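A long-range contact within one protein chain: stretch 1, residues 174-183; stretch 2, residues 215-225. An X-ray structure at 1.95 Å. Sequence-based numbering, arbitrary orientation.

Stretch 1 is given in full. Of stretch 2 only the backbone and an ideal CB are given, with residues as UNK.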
# COMPACT_ATOMS: atom_id res chain seq x y z
N LEU A 174 -20.19 -8.19 -11.08
CA LEU A 174 -20.80 -7.01 -11.67
C LEU A 174 -20.44 -6.87 -13.13
O LEU A 174 -19.32 -7.15 -13.53
CB LEU A 174 -20.36 -5.74 -10.92
CG LEU A 174 -20.72 -5.67 -9.44
CD1 LEU A 174 -19.70 -6.46 -8.62
CD2 LEU A 174 -20.76 -4.22 -8.98
N ASN A 175 -21.42 -6.43 -13.91
CA ASN A 175 -21.23 -6.21 -15.33
C ASN A 175 -20.14 -5.16 -15.49
O ASN A 175 -19.91 -4.33 -14.60
CB ASN A 175 -22.55 -5.72 -15.94
CG ASN A 175 -22.45 -5.48 -17.44
OD1 ASN A 175 -21.97 -4.43 -17.89
ND2 ASN A 175 -22.90 -6.45 -18.22
N GLU A 176 -19.46 -5.19 -16.62
CA GLU A 176 -18.40 -4.24 -16.90
C GLU A 176 -18.93 -2.81 -16.79
O GLU A 176 -18.21 -1.90 -16.37
CB GLU A 176 -17.84 -4.50 -18.30
CG GLU A 176 -18.64 -5.55 -19.08
CD GLU A 176 -18.56 -6.95 -18.47
OE1 GLU A 176 -19.62 -7.51 -18.11
OE2 GLU A 176 -17.44 -7.48 -18.35
N LYS A 177 -20.18 -2.62 -17.17
CA LYS A 177 -20.78 -1.29 -17.12
C LYS A 177 -21.64 -1.07 -15.88
O LYS A 177 -22.51 -0.19 -15.86
CB LYS A 177 -21.59 -1.01 -18.39
CG LYS A 177 -20.73 -1.05 -19.65
CD LYS A 177 -21.21 -0.05 -20.70
CE LYS A 177 -22.49 -0.50 -21.37
NZ LYS A 177 -22.26 -1.65 -22.30
N ALA A 178 -21.40 -1.88 -14.85
CA ALA A 178 -22.12 -1.75 -13.59
C ALA A 178 -21.23 -0.91 -12.68
O ALA A 178 -20.04 -1.20 -12.52
CB ALA A 178 -22.38 -3.11 -12.97
N THR A 179 -21.80 0.15 -12.11
CA THR A 179 -21.07 1.03 -11.21
C THR A 179 -21.79 1.17 -9.87
O THR A 179 -22.99 1.45 -9.82
CB THR A 179 -20.91 2.46 -11.81
OG1 THR A 179 -20.08 2.41 -12.97
CG2 THR A 179 -20.28 3.39 -10.79
N ILE A 180 -21.06 0.96 -8.78
CA ILE A 180 -21.65 1.12 -7.47
C ILE A 180 -21.29 2.54 -7.04
O ILE A 180 -20.11 2.89 -6.94
CB ILE A 180 -21.09 0.06 -6.50
CG1 ILE A 180 -21.63 -1.31 -6.91
CG2 ILE A 180 -21.49 0.38 -5.06
CD1 ILE A 180 -21.20 -2.45 -6.04
N LEU A 181 -22.31 3.37 -6.83
CA LEU A 181 -22.08 4.77 -6.46
C LEU A 181 -22.19 5.03 -4.96
O LEU A 181 -23.24 4.82 -4.35
CB LEU A 181 -23.07 5.67 -7.21
CG LEU A 181 -23.00 7.18 -6.93
CD1 LEU A 181 -21.62 7.72 -7.31
CD2 LEU A 181 -24.10 7.89 -7.73
N ASN A 182 -21.11 5.51 -4.37
CA ASN A 182 -21.11 5.80 -2.94
C ASN A 182 -21.90 7.06 -2.58
O ASN A 182 -21.48 8.18 -2.87
CB ASN A 182 -19.69 5.94 -2.42
CG ASN A 182 -19.65 6.28 -0.94
OD1 ASN A 182 -20.61 5.99 -0.22
ND2 ASN A 182 -18.55 6.87 -0.49
N GLY A 183 -23.05 6.85 -1.94
CA GLY A 183 -23.89 7.96 -1.53
C GLY A 183 -23.97 8.08 -0.01
O GLY A 183 -24.87 8.73 0.52
N UNK A 215 -16.32 -13.32 -2.47
CA UNK A 215 -15.66 -12.86 -3.68
C UNK A 215 -16.45 -11.71 -4.28
O UNK A 215 -17.67 -11.64 -4.15
CB UNK A 215 -15.51 -14.00 -4.69
N UNK A 216 -15.72 -10.80 -4.92
CA UNK A 216 -16.30 -9.62 -5.56
C UNK A 216 -15.53 -9.42 -6.86
O UNK A 216 -14.31 -9.28 -6.85
CB UNK A 216 -16.23 -8.38 -4.66
N UNK A 217 -16.24 -9.40 -7.99
CA UNK A 217 -15.56 -9.25 -9.27
C UNK A 217 -16.29 -8.36 -10.27
O UNK A 217 -17.52 -8.44 -10.39
CB UNK A 217 -15.35 -10.63 -9.89
N UNK A 218 -15.53 -7.55 -11.00
CA UNK A 218 -16.11 -6.71 -12.03
C UNK A 218 -16.67 -5.35 -11.67
O UNK A 218 -16.85 -5.01 -10.49
CB UNK A 218 -17.24 -7.50 -12.69
N UNK A 219 -16.94 -4.56 -12.71
CA UNK A 219 -17.51 -3.25 -12.52
C UNK A 219 -16.60 -2.16 -11.98
O UNK A 219 -15.37 -2.25 -11.97
CB UNK A 219 -18.71 -3.39 -11.58
N UNK A 220 -17.25 -1.11 -11.49
CA UNK A 220 -16.58 0.04 -10.94
C UNK A 220 -17.22 0.38 -9.60
O UNK A 220 -18.40 0.09 -9.38
CB UNK A 220 -16.64 1.23 -11.90
N UNK A 221 -16.42 0.94 -8.70
CA UNK A 221 -16.93 1.40 -7.42
C UNK A 221 -16.50 2.85 -7.39
O UNK A 221 -15.31 3.14 -7.31
CB UNK A 221 -16.41 0.59 -6.23
N UNK A 222 -17.46 3.76 -7.51
CA UNK A 222 -17.17 5.19 -7.48
C UNK A 222 -17.23 5.61 -6.02
O UNK A 222 -18.31 5.76 -5.45
CB UNK A 222 -18.15 5.99 -8.34
N UNK A 223 -16.08 5.79 -5.41
CA UNK A 223 -16.06 6.17 -4.01
C UNK A 223 -16.56 7.61 -3.83
O UNK A 223 -16.69 8.10 -2.71
CB UNK A 223 -14.65 6.02 -3.44
N UNK A 224 -16.83 8.25 -4.97
CA UNK A 224 -17.43 9.59 -5.04
C UNK A 224 -16.77 10.68 -4.20
O UNK A 224 -17.45 11.53 -3.63
CB UNK A 224 -18.90 9.49 -4.62
N UNK A 225 -15.44 10.69 -4.16
CA UNK A 225 -14.74 11.68 -3.35
C UNK A 225 -14.22 12.96 -3.98
O UNK A 225 -13.54 13.73 -3.29
CB UNK A 225 -13.54 10.98 -2.71

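Position 215 lies out of reach of stretch 1. Its ideal CB has no neighbour there, so nearly any side chain would suit. The residue is Ser-215, and it makes no contact.

At position 216 the CA-to-CB bond points sideways, and the ideal CB touches nothing. Beyond it lie the methyl groups of Leu-174 and Ile-180. A small side chain would not reach them; a long apolar or aromatic one could. The residue is Tyr-216. Leu-174 CD1 sits over one face of its ring, 3.8 Å from the Tyr-216 ring centroid, in a CH-pi contact. Ile-180 CD1 lies at the ring edge, 3.9 Å from Tyr-216 CZ.

Position 217 also points sideways, with open space around the ideal CB. Many side chains would fit, since the backbone does the work: Leu-174 N donates to O of 217 over 2.8 Å. The residue is Ser-217, and its side chain stays clear of stretch 1.

Position 218 has phi 86° and psi 168°. An ideal CB would be jammed against the carbonyl of the preceding residue and would lie 2.3 Å from Leu-174 O. Only glycine suits. Gly-218 brings its CA to 3.6 Å from Leu-174 O, a CA-H...O contact.

Position 219 again has positive phi, 73°. An ideal CB would clash with Ala-178 O at 2.7 Å and with Leu-174 CB at 3.0 Å. Glycine is strongly indicated, and the residue is Gly-219. Its CA packs 3.3 Å from Ala-178 O.

Position 220 pairs with Thr-179 in a parallel bridge, both side chains on the same face. Its N donates to Ala-178 O (3.0 Å), and its O accepts from Ile-180 N (2.9 Å). The ideal CB is 3.8 Å from Thr-179 OG1. A beta-branched or small polar side chain would suit. The residue is Thr-220. One water accepts from Thr-220 OG1 (2.8 Å) and Thr-179 OG1 (3.1 Å), and donates to the carbonyls of Glu-176 and Ala-178.

Position 221 points to the other face, beside Ile-180. Apolar strand formers such as valine, isoleucine or leucine would suit. The residue is Ile-221; its CG1 lies 4.5 Å from Ile-180 CB.

Position 222 returns to the face of Thr-179 and Leu-181. Its N donates to Ile-180 O over 2.8 Å, and its O accepts from Asn-182 N over 3.0 Å. The nearby methyls would accept an apolar side chain, and a polar one could also fit. The residue is Asp-222. Its CB is 4.1 Å from Thr-179 CG2, and its OD2 is 3.9 Å from Leu-181 CD1.

Position 223 points away, so its side chain is little constrained. Its carbonyl faces Asn-182. The residue is Met-223, whose O accepts from Asn-182 ND2 over 3.1 Å.

Position 224 points toward stretch 1, its ideal CB 3.4 Å from Asn-182 O. Phi 51° favours glycine, asparagine or aspartate; that carbonyl favours a donor. Asn-224 meets both demands: ND2 donates to Asn-182 O over 3.1 Å.

Position 225 touches nothing in stretch 1, which sets no preference. The residue is Gly-225.

Stretch 2 215-225: SYSGGTIDMNG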
# COMPACT_ATOMS: atom_id res chain seq x y z
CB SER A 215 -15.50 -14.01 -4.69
OG SER A 215 -16.75 -14.51 -5.14
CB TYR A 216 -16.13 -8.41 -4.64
CG TYR A 216 -16.84 -7.16 -5.10
CD1 TYR A 216 -16.33 -6.40 -6.15
CD2 TYR A 216 -18.02 -6.73 -4.49
CE1 TYR A 216 -16.97 -5.23 -6.58
CE2 TYR A 216 -18.67 -5.57 -4.91
CZ TYR A 216 -18.14 -4.83 -5.95
OH TYR A 216 -18.78 -3.69 -6.37
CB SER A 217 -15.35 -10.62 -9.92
OG SER A 217 -15.08 -11.62 -8.96
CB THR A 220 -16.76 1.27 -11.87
OG1 THR A 220 -16.14 1.01 -13.14
CG2 THR A 220 -16.14 2.52 -11.24
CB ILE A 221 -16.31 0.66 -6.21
CG1 ILE A 221 -16.72 -0.81 -6.23
CG2 ILE A 221 -16.77 1.31 -4.91
CD1 ILE A 221 -16.13 -1.64 -5.07
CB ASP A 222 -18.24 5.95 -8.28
CG ASP A 222 -17.90 7.41 -8.49
OD1 ASP A 222 -17.13 7.96 -7.68
OD2 ASP A 222 -18.41 8.01 -9.46
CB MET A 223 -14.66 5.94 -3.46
CG MET A 223 -14.26 4.47 -3.52
SD MET A 223 -12.56 4.08 -2.94
CE MET A 223 -11.65 4.49 -4.57
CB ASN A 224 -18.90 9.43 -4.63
CG ASN A 224 -19.82 10.47 -5.26
OD1 ASN A 224 -19.47 11.14 -6.23
ND2 ASN A 224 -21.03 10.58 -4.70
O HOH W 1 -18.46 0.26 -14.54
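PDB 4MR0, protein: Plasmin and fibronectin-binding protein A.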